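Local coordinates for neurotrypsin (Mus musculus, PDB 6H8M), which acts as a secreted neuronal serine protease with a role in neuronal plasticity, and is represented here by its third scavenger receptor cysteine-rich domain, at residues 4-9 / 80-85; 18-23 / 27-32; 33-38 / 101-106; 69-74 / 93-98. All blocks are in the same frame, centred on the assembly; numbering follows the deposited sequence.

Overall arrangement
Contact 2, the hairpin 18-23 / 27-32, links the other three contacts of this SRCR domain, which reach it in different ways. Contact 1 lies with its centre about 9 Å away and shares the five-stranded sheet, strand 6-10 pairing with strand 18-23. Contact 4, also about 9 Å from contact 2 between centres, is tied to it by the disulfide Cys31-Cys95 and by pairing of strands 26-30 and 68-74. Contact 3 lies about 12 Å from contact 2, centre to centre, and backbone hydrogen bonds join Ala101 to Val19 and Ile30. Contacts 1 and 4, about 15 Å apart between centres, still meet through Phe4 and Met70. The protease domain that carries the catalytic machinery is not part of this chain.

Contact 1 (4-9 / 80-85); sequences FPIRLV and KALADC
Phe4 leans the CD2-CE2 side of its ring onto Ala83, meeting the short 3-10 turn 82-84 obliquely. Ring atom CE2 comes to 3.7 Å from Ala83 CA, and CD2 lies 4.0 Å from Ala83 CB. The ring reaches this place because CG stands beside the backbone N and opposite the carbonyl carbon (chi1 -69°). Alanine suits the turn here: a small methyl lets the aromatic ring settle close to the main chain. Next to it, the CD2 methyl of Leu82 touches both Phe4 and Ile6, 4.2 Å from Phe4 CD2 and 4.4 Å from Ile6 CG2, so one leucine branch fills the angle between a ring and a beta-branched side chain. No direct hydrogen bond crosses the contact. Instead a water accepts from Phe4 N and from Ala83 N, 3.1 Å from each. Gln46, at the end of helix 37-46, bonds Phe4 O and Leu82 N with its two amide atoms, while Met70 touches both Phe4 and Leu82. The turn runs on into Cys85, which is bonded to Cys75. The N-terminal edge strand of a curved sheet, closing with a disulfide-bonded loop over one helix, is characteristic of the SRCR fold.

Contact 2 (18-23 / 27-32); sequences RVEVFV and WGTICD
Val21 and Gly28 exchange two backbone hydrogen bonds in the antiparallel hairpin of strands 18-23 and 26-30, at the centre of the SRCR sheet. Val21 N gives to Gly28 O at 2.9 Å, nearly straight, and Gly28 N returns a bond of the same length to Val21 O. Farther from the turn a water takes over: it accepts from Ile30 N at 3.0 Å and lies 2.7 Å from Val19 O. Among the side chains, Glu20 OE1 receives both NE and NH2 of Arg18, each at 3.0 Å and from the same face of the carboxylate; the other oxygen, OE2, is bridged to Arg7. Arg18 NH1 pairs with Asp10, and Thr29 OG1 bonds Asp100, so these buried polar ends all have partners. Apolar branches cover the other side of the sheet, where Ile30 CD1 lies 3.7 Å from Val21 CG1 and also touches Val19 CG1. With CG anti to the backbone N (chi1 -172°), Phe22 brings CD1 over the indole, 3.6 Å from Trp27 NE1, its ring edge toward the indole face in an edge-to-face pair, planes 65° apart. Arg7 adds a cation-pi contact to Trp27. Replacing Trp27 with an alanine would probably leave Phe22 without its aromatic neighbour and Arg7 without its cation-pi partner. Phe22 CB stands 3.7 Å from the centroid of the six-membered ring of Trp27, 4° off its normal.

Contact 3 (33-38 / 101-106); sequences DGWTDK and AGVICD
Trp35 spreads its indole over the methyl of Ala101 and reaches on toward Gly102 and Val103. Its CB is directed at segment 101-106, and CG, anti to the backbone N (chi1 -174°), carries the ring into the domain interior. At CG and CD1 the ring begins to pass across Ala101 CB, which comes closest, 3.6 Å, to Trp35 CD2. That methyl stands 3.5 Å from the centroid of the five-membered ring, almost on its normal: a CH-pi contact for which alanine's compact side chain is well suited. Trp35 NE1 then gives a hydrogen bond to Gly102 O, 3.0 Å long and bent (148°), the nitrogen lying above the carbonyl plane. This is the interior of the SRCR fold, where the loop leading into helix 37-46 meets strand 102-105, and Ile43 and Val19 of the large sheet also touch the indole. At the far end of the ring, CZ2 meets Val103 CG1 edge-on at 3.9 Å. A phenylalanine in place of Trp35 would probably deprive Gly102 O of its donor and open a gap beside Val103. The next residue, Thr36, is the N-cap of the helix, its OG1 accepting from Lys38 N at 3.3 Å.

Contact 4 (69-74 / 93-98); sequences HMDNVK and HNCRHS
Asp71 divides its carboxylate between two neighbours, OD1 facing Cys95 and OD2 facing His93. The Cys95 side is the firmer one: Asp71 OD1 lies 3.8 Å from Cys95 SG and equally far from its CB, and the sulfur is bonded to Cys31, which ties this loop to segment 27-32. A short polar side chain is apt here, since it can lie beside the disulfide and still turn its second oxygen outward. With CG beside the backbone N (chi1 -77°), Asp71 places the carboxylate between Cys95 and His93. The joint is a surface feature of the SRCR fold, linking the break in strand 68-74 to the long loop before strand 102-105. Acidic side chains bind calcium in some SRCR relatives, but nothing in this geometry assigns Asp71 that role. The His93 side is looser in spite of a shorter approach. Asp71 OD2 comes to 2.8 Å from His93 ND1, yet the angle is too poor for a hydrogen bond; the nitrogen also lies 3.0 Å from Asp71 CG, so the ring sits obliquely against the carboxylate, their planes 36° apart. His93 is solvent-exposed and poorly ordered, and its NE2 makes a weak hydrogen bond with Asp89.

Contact 1 (4-9 / 80-85)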
loop_
_atom_site.group_PDB
_atom_site.type_symbol
_atom_site.label_atom_id
_atom_site.label_comp_id
_atom_site.label_asym_id
_atom_site.label_seq_id
_atom_site.Cartn_x
_atom_site.Cartn_y
_atom_site.Cartn_z
ATOM N N PHE A 4 3.680 0.756 11.612
ATOM C CA PHE A 4 3.640 1.970 10.853
ATOM C C PHE A 4 2.247 2.547 10.926
ATOM O O PHE A 4 1.292 1.791 10.690
ATOM C CB PHE A 4 3.843 1.637 9.370
ATOM C CG PHE A 4 5.236 1.174 9.064
ATOM C CD1 PHE A 4 6.297 2.033 9.215
ATOM C CD2 PHE A 4 5.465 -0.096 8.572
ATOM C CE1 PHE A 4 7.593 1.622 8.918
ATOM C CE2 PHE A 4 6.753 -0.509 8.269
ATOM C CZ PHE A 4 7.816 0.354 8.440
ATOM N N PRO A 5 2.064 3.856 11.135
ATOM C CA PRO A 5 0.758 4.442 10.800
ATOM C C PRO A 5 0.507 4.319 9.285
ATOM O O PRO A 5 1.418 4.626 8.460
ATOM C CB PRO A 5 0.894 5.909 11.282
ATOM C CG PRO A 5 2.115 5.892 12.229
ATOM C CD PRO A 5 3.032 4.849 11.618
ATOM N N ILE A 6 -0.765 4.052 8.914
ATOM C CA ILE A 6 -1.207 3.910 7.548
ATOM C C ILE A 6 -2.566 4.568 7.370
ATOM O O ILE A 6 -3.416 4.655 8.355
ATOM C CB ILE A 6 -1.227 2.421 7.128
ATOM C CG1 ILE A 6 -2.188 1.585 7.917
ATOM C CG2 ILE A 6 0.148 1.819 7.215
ATOM C CD1 ILE A 6 -2.325 0.197 7.325
ATOM N N ARG A 7 -2.776 5.105 6.172
ATOM C CA ARG A 7 -4.074 5.677 5.801
ATOM C C ARG A 7 -4.306 5.444 4.330
ATOM O O ARG A 7 -3.394 5.283 3.579
ATOM C CB ARG A 7 -4.123 7.174 6.148
ATOM C CG ARG A 7 -3.187 8.077 5.360
ATOM C CD ARG A 7 -3.210 9.522 5.830
ATOM N NE ARG A 7 -2.367 10.295 4.919
ATOM C CZ ARG A 7 -1.948 11.507 5.142
ATOM N NH1 ARG A 7 -2.285 12.093 6.279
ATOM N NH2 ARG A 7 -1.220 12.121 4.229
ATOM N N LEU A 8 -5.576 5.466 3.922
ATOM C CA LEU A 8 -5.977 5.437 2.535
ATOM C C LEU A 8 -6.513 6.824 2.103
ATOM O O LEU A 8 -7.213 7.480 2.921
ATOM C CB LEU A 8 -7.103 4.416 2.302
ATOM C CG LEU A 8 -6.730 2.997 2.730
ATOM C CD1 LEU A 8 -7.882 2.070 2.359
ATOM C CD2 LEU A 8 -5.384 2.526 2.144
ATOM N N VAL A 9 -6.047 7.311 0.952
ATOM C CA VAL A 9 -6.369 8.661 0.490
ATOM C C VAL A 9 -6.938 8.612 -0.927
ATOM O O VAL A 9 -6.568 7.786 -1.750
ATOM C CB VAL A 9 -5.067 9.507 0.504
ATOM C CG1 VAL A 9 -5.350 10.988 0.170
ATOM C CG2 VAL A 9 -4.390 9.415 1.870
ATOM N N LYS A 80 -0.451 -9.496 9.828
ATOM C CA LYS A 80 -1.455 -8.678 10.496
ATOM C C LYS A 80 -1.118 -7.202 10.285
ATOM O O LYS A 80 -1.907 -6.356 10.620
ATOM C CB LYS A 80 -1.557 -9.021 11.990
ATOM C CG LYS A 80 -2.372 -10.280 12.301
ATOM C CD LYS A 80 -2.362 -10.660 13.777
ATOM C CE LYS A 80 -2.778 -12.095 14.027
ATOM N NZ LYS A 80 -2.843 -12.385 15.480
ATOM N N ALA A 81 0.086 -6.904 9.799
ATOM C CA ALA A 81 0.536 -5.494 9.756
ATOM C C ALA A 81 1.646 -5.373 8.724
ATOM O O ALA A 81 2.445 -6.291 8.555
ATOM C CB ALA A 81 1.007 -5.017 11.097
ATOM N N LEU A 82 1.686 -4.214 8.062
ATOM C CA LEU A 82 2.640 -3.944 7.006
ATOM C C LEU A 82 4.067 -4.131 7.537
ATOM O O LEU A 82 4.920 -4.663 6.808
ATOM C CB LEU A 82 2.451 -2.507 6.534
ATOM C CG LEU A 82 3.393 -2.076 5.410
ATOM C CD1 LEU A 82 3.263 -2.972 4.210
ATOM C CD2 LEU A 82 3.129 -0.619 5.064
ATOM N N ALA A 83 4.275 -3.755 8.796
ATOM C CA ALA A 83 5.611 -3.806 9.464
ATOM C C ALA A 83 6.174 -5.213 9.451
ATOM O O ALA A 83 7.402 -5.391 9.562
ATOM C CB ALA A 83 5.496 -3.299 10.886
ATOM N N ASP A 84 5.294 -6.219 9.430
ATOM C CA ASP A 84 5.725 -7.646 9.496
ATOM C C ASP A 84 6.076 -8.152 8.101
ATOM O O ASP A 84 6.575 -9.236 7.939
ATOM C CB ASP A 84 4.638 -8.540 10.105
ATOM C CG ASP A 84 4.228 -8.135 11.502
ATOM O OD1 ASP A 84 5.062 -7.555 12.176
ATOM O OD2 ASP A 84 3.052 -8.334 11.873
ATOM N N CYS A 85 5.726 -7.411 7.045
ATOM C CA CYS A 85 6.197 -7.819 5.702
ATOM C C CYS A 85 7.705 -7.599 5.685
ATOM O O CYS A 85 8.203 -7.016 6.599
ATOM C CB CYS A 85 5.502 -7.030 4.602
ATOM S SG CYS A 85 3.734 -7.397 4.581
HETATM O O HOH W 1 2.448 -1.735 10.248
#

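Contact 2 (18-23 / 27-32)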
loop_
_atom_site.group_PDB
_atom_site.type_symbol
_atom_site.label_atom_id
_atom_site.label_comp_id
_atom_site.label_asym_id
_atom_site.label_seq_id
_atom_site.Cartn_x
_atom_site.Cartn_y
_atom_site.Cartn_z
ATOM N N ARG A 18 -5.296 5.357 -2.249
ATOM C CA ARG A 18 -3.817 5.237 -2.339
ATOM C C ARG A 18 -3.279 5.032 -0.917
ATOM O O ARG A 18 -3.696 5.784 -0.014
ATOM C CB ARG A 18 -3.226 6.502 -2.968
ATOM C CG ARG A 18 -1.709 6.485 -3.093
ATOM C CD ARG A 18 -1.164 7.772 -3.681
ATOM N NE ARG A 18 -1.489 8.935 -2.867
ATOM C CZ ARG A 18 -2.588 9.668 -3.007
ATOM N NH1 ARG A 18 -3.477 9.359 -3.935
ATOM N NH2 ARG A 18 -2.795 10.707 -2.219
ATOM N N VAL A 19 -2.368 4.072 -0.742
ATOM C CA VAL A 19 -1.767 3.754 0.580
ATOM C C VAL A 19 -0.727 4.788 0.940
ATOM O O VAL A 19 0.148 5.076 0.122
ATOM C CB VAL A 19 -1.117 2.359 0.573
ATOM C CG1 VAL A 19 -0.623 2.116 2.010
ATOM C CG2 VAL A 19 -2.132 1.299 0.156
ATOM N N GLU A 20 -0.882 5.441 2.113
ATOM C CA GLU A 20 0.146 6.310 2.623
ATOM C C GLU A 20 0.609 5.758 3.972
ATOM O O GLU A 20 -0.195 5.251 4.786
ATOM C CB GLU A 20 -0.319 7.770 2.671
ATOM C CG GLU A 20 -0.598 8.270 1.236
ATOM C CD GLU A 20 -0.785 9.729 0.970
ATOM O OE1 GLU A 20 -0.679 10.116 -0.226
ATOM O OE2 GLU A 20 -1.029 10.420 1.955
ATOM N N VAL A 21 1.914 5.899 4.221
ATOM C CA VAL A 21 2.492 5.389 5.429
ATOM C C VAL A 21 3.367 6.473 6.050
ATOM O O VAL A 21 3.938 7.304 5.332
ATOM C CB VAL A 21 3.316 4.130 5.166
ATOM C CG1 VAL A 21 2.506 3.111 4.407
ATOM C CG2 VAL A 21 4.553 4.465 4.342
ATOM N N PHE A 22 3.424 6.504 7.386
ATOM C CA PHE A 22 4.106 7.571 8.088
ATOM C C PHE A 22 5.427 7.019 8.641
ATOM O O PHE A 22 5.426 6.121 9.464
ATOM C CB PHE A 22 3.271 8.111 9.250
ATOM C CG PHE A 22 3.854 9.345 9.894
ATOM C CD1 PHE A 22 3.614 10.583 9.322
ATOM C CD2 PHE A 22 4.700 9.280 11.008
ATOM C CE1 PHE A 22 4.141 11.731 9.881
ATOM C CE2 PHE A 22 5.237 10.440 11.561
ATOM C CZ PHE A 22 4.956 11.658 11.000
ATOM N N VAL A 23 6.517 7.538 8.097
ATOM C CA VAL A 23 7.896 7.024 8.313
ATOM C C VAL A 23 8.813 8.242 8.351
ATOM O O VAL A 23 8.670 9.113 7.519
ATOM C CB VAL A 23 8.309 6.116 7.146
ATOM C CG1 VAL A 23 9.708 5.552 7.319
ATOM C CG2 VAL A 23 7.375 4.933 6.979
ATOM N N TRP A 27 4.400 11.670 5.943
ATOM C CA TRP A 27 3.554 10.797 5.159
ATOM C C TRP A 27 4.150 10.598 3.761
ATOM O O TRP A 27 4.599 11.537 3.148
ATOM C CB TRP A 27 2.117 11.341 5.030
ATOM C CG TRP A 27 1.352 11.261 6.305
ATOM C CD1 TRP A 27 1.142 12.254 7.235
ATOM C CD2 TRP A 27 0.750 10.075 6.843
ATOM N NE1 TRP A 27 0.390 11.745 8.266
ATOM C CE2 TRP A 27 0.168 10.418 8.067
ATOM C CE3 TRP A 27 0.677 8.751 6.426
ATOM C CZ2 TRP A 27 -0.543 9.501 8.833
ATOM C CZ3 TRP A 27 -0.053 7.850 7.154
ATOM C CH2 TRP A 27 -0.607 8.213 8.376
ATOM N N GLY A 28 4.159 9.359 3.268
ATOM C CA GLY A 28 4.652 9.080 1.916
ATOM C C GLY A 28 4.027 7.833 1.354
ATOM O O GLY A 28 3.194 7.185 2.019
ATOM N N THR A 29 4.392 7.480 0.147
ATOM C CA THR A 29 3.661 6.439 -0.591
ATOM C C THR A 29 4.494 5.171 -0.669
ATOM O O THR A 29 5.585 5.104 -0.160
ATOM C CB THR A 29 3.277 6.971 -1.981
ATOM O OG1 THR A 29 4.450 7.438 -2.659
ATOM C CG2 THR A 29 2.418 8.204 -1.824
ATOM N N ILE A 30 3.905 4.180 -1.345
ATOM C CA ILE A 30 4.508 2.893 -1.587
ATOM C C ILE A 30 4.487 2.615 -3.087
ATOM O O ILE A 30 3.443 2.744 -3.759
ATOM C CB ILE A 30 3.723 1.807 -0.847
ATOM C CG1 ILE A 30 3.623 2.108 0.638
ATOM C CG2 ILE A 30 4.283 0.433 -1.131
ATOM C CD1 ILE A 30 2.930 0.977 1.404
ATOM N N CYS A 31 5.628 2.226 -3.645
ATOM C CA CYS A 31 5.759 1.864 -5.068
ATOM C C CYS A 31 4.992 0.552 -5.367
ATOM O O CYS A 31 5.026 -0.370 -4.583
ATOM C CB CYS A 31 7.224 1.693 -5.445
ATOM S SG CYS A 31 7.455 1.436 -7.216
ATOM N N ASP A 32 4.380 0.460 -6.552
ATOM C CA ASP A 32 3.540 -0.689 -6.898
ATOM C C ASP A 32 4.352 -1.851 -7.459
ATOM O O ASP A 32 3.754 -2.829 -7.872
ATOM C CB ASP A 32 2.410 -0.286 -7.855
ATOM C CG ASP A 32 2.908 0.076 -9.259
ATOM O OD1 ASP A 32 4.141 0.041 -9.483
ATOM O OD2 ASP A 32 2.085 0.467 -10.098
HETATM O O HOH W 2 1.110 4.522 -2.306
#

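Contact 3 (33-38 / 101-106)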
loop_
_atom_site.group_PDB
_atom_site.type_symbol
_atom_site.label_atom_id
_atom_site.label_comp_id
_atom_site.label_asym_id
_atom_site.label_seq_id
_atom_site.Cartn_x
_atom_site.Cartn_y
_atom_site.Cartn_z
ATOM N N ASP A 33 5.704 -1.744 -7.530
ATOM C CA ASP A 33 6.520 -2.788 -8.089
ATOM C C ASP A 33 6.335 -4.015 -7.186
ATOM O O ASP A 33 6.616 -3.969 -5.959
ATOM C CB ASP A 33 7.989 -2.354 -8.119
ATOM C CG ASP A 33 8.745 -3.294 -9.040
ATOM O OD1 ASP A 33 8.357 -3.387 -10.231
ATOM O OD2 ASP A 33 9.558 -4.032 -8.517
ATOM N N GLY A 34 5.831 -5.087 -7.765
ATOM C CA GLY A 34 5.587 -6.290 -6.976
ATOM C C GLY A 34 4.337 -6.218 -6.088
ATOM O O GLY A 34 4.182 -7.098 -5.261
ATOM N N TRP A 35 3.487 -5.174 -6.207
ATOM C CA TRP A 35 2.347 -4.994 -5.338
ATOM C C TRP A 35 1.178 -5.844 -5.880
ATOM O O TRP A 35 0.858 -5.736 -7.051
ATOM C CB TRP A 35 1.969 -3.490 -5.246
ATOM C CG TRP A 35 0.888 -3.119 -4.274
ATOM C CD1 TRP A 35 -0.427 -2.847 -4.582
ATOM C CD2 TRP A 35 1.035 -2.791 -2.868
ATOM N NE1 TRP A 35 -1.078 -2.489 -3.437
ATOM C CE2 TRP A 35 -0.225 -2.435 -2.387
ATOM C CE3 TRP A 35 2.116 -2.837 -1.990
ATOM C CZ2 TRP A 35 -0.448 -2.061 -1.064
ATOM C CZ3 TRP A 35 1.896 -2.499 -0.680
ATOM C CH2 TRP A 35 0.626 -2.167 -0.207
ATOM N N THR A 36 0.629 -6.711 -5.033
ATOM C CA THR A 36 -0.437 -7.647 -5.462
ATOM C C THR A 36 -1.547 -7.671 -4.414
ATOM O O THR A 36 -1.493 -6.875 -3.465
ATOM C CB THR A 36 0.122 -9.065 -5.631
ATOM O OG1 THR A 36 0.409 -9.579 -4.332
ATOM C CG2 THR A 36 1.372 -9.107 -6.482
ATOM N N ASP A 37 -2.490 -8.603 -4.576
ATOM C CA ASP A 37 -3.630 -8.795 -3.641
ATOM C C ASP A 37 -3.118 -9.175 -2.241
ATOM O O ASP A 37 -3.814 -8.849 -1.269
ATOM C CB ASP A 37 -4.703 -9.715 -4.230
ATOM C CG ASP A 37 -5.411 -9.113 -5.432
ATOM O OD1 ASP A 37 -5.101 -7.959 -5.781
ATOM O OD2 ASP A 37 -6.266 -9.803 -6.011
ATOM N N LYS A 38 -2.001 -9.908 -2.145
ATOM C CA LYS A 38 -1.419 -10.264 -0.825
ATOM C C LYS A 38 -1.065 -8.969 -0.075
ATOM O O LYS A 38 -1.409 -8.886 1.112
ATOM C CB LYS A 38 -0.185 -11.147 -1.030
ATOM C CG LYS A 38 -0.439 -12.455 -1.766
ATOM C CD LYS A 38 0.792 -13.330 -1.869
ATOM C CE LYS A 38 0.499 -14.725 -2.382
ATOM N NZ LYS A 38 0.255 -14.739 -3.843
ATOM N N ALA A 101 0.983 2.796 -5.049
ATOM C CA ALA A 101 0.120 1.644 -4.815
ATOM C C ALA A 101 -1.146 2.059 -4.063
ATOM O O ALA A 101 -1.109 3.010 -3.254
ATOM C CB ALA A 101 0.929 0.652 -3.975
ATOM N N GLY A 102 -2.157 1.224 -4.219
ATOM C CA GLY A 102 -3.453 1.424 -3.618
ATOM C C GLY A 102 -4.129 0.125 -3.307
ATOM O O GLY A 102 -3.638 -0.925 -3.738
ATOM N N VAL A 103 -5.327 0.175 -2.688
ATOM C CA VAL A 103 -6.083 -0.968 -2.305
ATOM C C VAL A 103 -7.590 -0.664 -2.396
ATOM O O VAL A 103 -7.952 0.507 -2.272
ATOM C CB VAL A 103 -5.768 -1.434 -0.877
ATOM C CG1 VAL A 103 -4.272 -1.715 -0.714
ATOM C CG2 VAL A 103 -6.217 -0.444 0.166
ATOM N N ILE A 104 -8.384 -1.741 -2.473
ATOM C CA ILE A 104 -9.760 -1.786 -2.104
ATOM C C ILE A 104 -9.966 -2.850 -1.050
ATOM O O ILE A 104 -9.746 -4.005 -1.328
ATOM C CB ILE A 104 -10.651 -2.059 -3.310
ATOM C CG1 ILE A 104 -10.453 -1.003 -4.376
ATOM C CG2 ILE A 104 -12.125 -2.130 -2.860
ATOM C CD1 ILE A 104 -11.107 -1.370 -5.642
ATOM N N CYS A 105 -10.420 -2.457 0.147
ATOM C CA CYS A 105 -10.730 -3.385 1.208
ATOM C C CYS A 105 -12.219 -3.765 1.192
ATOM O O CYS A 105 -13.043 -3.000 0.760
ATOM C CB CYS A 105 -10.408 -2.785 2.565
ATOM S SG CYS A 105 -8.749 -2.065 2.732
ATOM N N ASP A 106 -12.507 -5.007 1.626
ATOM C CA ASP A 106 -13.862 -5.533 1.664
ATOM C C ASP A 106 -14.479 -5.419 0.262
ATOM O O ASP A 106 -15.605 -4.939 0.069
ATOM C CB ASP A 106 -14.702 -4.865 2.749
ATOM C CG ASP A 106 -14.362 -5.328 4.164
ATOM O OD1 ASP A 106 -13.353 -6.103 4.336
ATOM O OD2 ASP A 106 -15.036 -4.847 5.068
#

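Contact 4 (69-74 / 93-98)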
loop_
_atom_site.group_PDB
_atom_site.type_symbol
_atom_site.label_atom_id
_atom_site.label_comp_id
_atom_site.label_asym_id
_atom_site.label_seq_id
_atom_site.Cartn_x
_atom_site.Cartn_y
_atom_site.Cartn_z
ATOM N N HIS A 69 8.237 5.876 0.364
ATOM C CA HIS A 69 8.909 5.302 1.531
ATOM C C HIS A 69 9.353 3.873 1.275
ATOM O O HIS A 69 10.378 3.450 1.901
ATOM C CB HIS A 69 8.021 5.333 2.760
ATOM C CG HIS A 69 7.910 6.656 3.389
ATOM N ND1 HIS A 69 9.014 7.425 3.620
ATOM C CD2 HIS A 69 6.850 7.303 3.934
ATOM C CE1 HIS A 69 8.662 8.518 4.258
ATOM N NE2 HIS A 69 7.299 8.473 4.471
ATOM N N MET A 70 8.592 3.103 0.487
ATOM C CA MET A 70 8.931 1.695 0.313
ATOM C C MET A 70 8.762 1.370 -1.174
ATOM O O MET A 70 7.836 1.899 -1.829
ATOM C CB MET A 70 8.051 0.767 1.173
ATOM C CG MET A 70 7.871 1.246 2.593
ATOM S SD MET A 70 6.594 0.339 3.556
ATOM C CE MET A 70 7.030 0.850 5.212
ATOM N N ASP A 71 9.663 0.526 -1.663
ATOM C CA ASP A 71 9.973 0.283 -3.094
ATOM C C ASP A 71 9.604 -1.142 -3.482
ATOM O O ASP A 71 9.036 -1.342 -4.589
ATOM C CB ASP A 71 11.468 0.410 -3.415
ATOM C CG ASP A 71 11.997 1.830 -3.509
ATOM O OD1 ASP A 71 11.426 2.619 -4.317
ATOM O OD2 ASP A 71 12.966 2.140 -2.758
ATOM N N ASN A 72 9.883 -2.111 -2.600
ATOM C CA ASN A 72 9.634 -3.498 -2.923
ATOM C C ASN A 72 9.350 -4.286 -1.661
ATOM O O ASN A 72 10.229 -4.927 -1.111
ATOM C CB ASN A 72 10.832 -4.174 -3.610
ATOM C CG ASN A 72 10.538 -4.510 -5.054
ATOM O OD1 ASN A 72 10.019 -5.587 -5.353
ATOM N ND2 ASN A 72 10.862 -3.591 -5.945
ATOM N N VAL A 73 8.084 -4.306 -1.289
ATOM C CA VAL A 73 7.630 -4.998 -0.115
ATOM C C VAL A 73 7.340 -6.435 -0.545
ATOM O O VAL A 73 6.747 -6.574 -1.617
ATOM C CB VAL A 73 6.354 -4.295 0.404
ATOM C CG1 VAL A 73 5.805 -4.951 1.650
ATOM C CG2 VAL A 73 6.576 -2.810 0.641
ATOM N N LYS A 74 7.770 -7.437 0.240
ATOM C CA LYS A 74 7.397 -8.846 0.063
ATOM C C LYS A 74 6.457 -9.246 1.201
ATOM O O LYS A 74 6.787 -9.094 2.339
ATOM C CB LYS A 74 8.610 -9.782 0.060
ATOM C CG LYS A 74 8.320 -11.207 -0.412
ATOM C CD LYS A 74 9.573 -12.053 -0.669
ATOM C CE LYS A 74 9.246 -13.502 -0.940
ATOM N NZ LYS A 74 10.375 -14.221 -1.586
ATOM N N HIS A 93 15.841 1.331 -7.520
ATOM C CA HIS A 93 14.885 2.224 -6.866
ATOM C C HIS A 93 14.716 3.479 -7.738
ATOM O O HIS A 93 15.154 4.580 -7.360
ATOM C CB HIS A 93 15.315 2.493 -5.404
ATOM C CG HIS A 93 15.594 1.258 -4.598
ATOM N ND1 HIS A 93 14.584 0.398 -4.151
ATOM C CD2 HIS A 93 16.758 0.731 -4.150
ATOM C CE1 HIS A 93 15.125 -0.593 -3.463
ATOM N NE2 HIS A 93 16.460 -0.411 -3.452
ATOM N N ASN A 94 14.117 3.294 -8.928
ATOM C CA ASN A 94 13.788 4.402 -9.811
ATOM C C ASN A 94 12.274 4.682 -9.758
ATOM O O ASN A 94 11.747 5.077 -10.753
ATOM C CB ASN A 94 14.275 4.136 -11.240
ATOM C CG ASN A 94 15.683 4.642 -11.489
ATOM O OD1 ASN A 94 16.311 5.245 -10.616
ATOM N ND2 ASN A 94 16.192 4.418 -12.689
ATOM N N CYS A 95 11.598 4.517 -8.610
ATOM C CA CYS A 95 10.125 4.636 -8.589
ATOM C C CYS A 95 9.680 6.100 -8.682
ATOM O O CYS A 95 10.354 6.957 -8.226
ATOM C CB CYS A 95 9.538 3.973 -7.341
ATOM S SG CYS A 95 9.466 2.168 -7.496
ATOM N N ARG A 96 8.491 6.366 -9.249
ATOM C CA ARG A 96 7.905 7.701 -9.387
ATOM C C ARG A 96 6.484 7.609 -8.830
ATOM O O ARG A 96 5.975 6.473 -8.672
ATOM C CB ARG A 96 7.853 8.182 -10.843
ATOM C CG ARG A 96 9.194 8.226 -11.585
ATOM C CD ARG A 96 9.199 9.002 -12.900
ATOM N NE ARG A 96 9.097 10.434 -12.602
ATOM C CZ ARG A 96 9.624 11.444 -13.301
ATOM N NH1 ARG A 96 10.364 11.232 -14.376
ATOM N NH2 ARG A 96 9.396 12.684 -12.904
ATOM N N HIS A 97 5.877 8.765 -8.542
ATOM C CA HIS A 97 4.527 8.780 -7.943
ATOM C C HIS A 97 3.461 8.218 -8.893
ATOM O O HIS A 97 2.375 7.798 -8.457
ATOM C CB HIS A 97 4.183 10.174 -7.397
ATOM C CG HIS A 97 4.806 10.471 -6.075
ATOM N ND1 HIS A 97 4.415 9.799 -4.920
ATOM C CD2 HIS A 97 5.787 11.330 -5.720
ATOM C CE1 HIS A 97 5.149 10.257 -3.905
ATOM N NE2 HIS A 97 5.974 11.208 -4.358
ATOM N N SER A 98 3.758 8.177 -10.178
ATOM C CA SER A 98 2.891 7.535 -11.167
ATOM C C SER A 98 2.721 6.029 -10.903
ATOM O O SER A 98 1.824 5.448 -11.456
ATOM C CB SER A 98 3.404 7.832 -12.540
ATOM O OG SER A 98 4.716 7.355 -12.700
#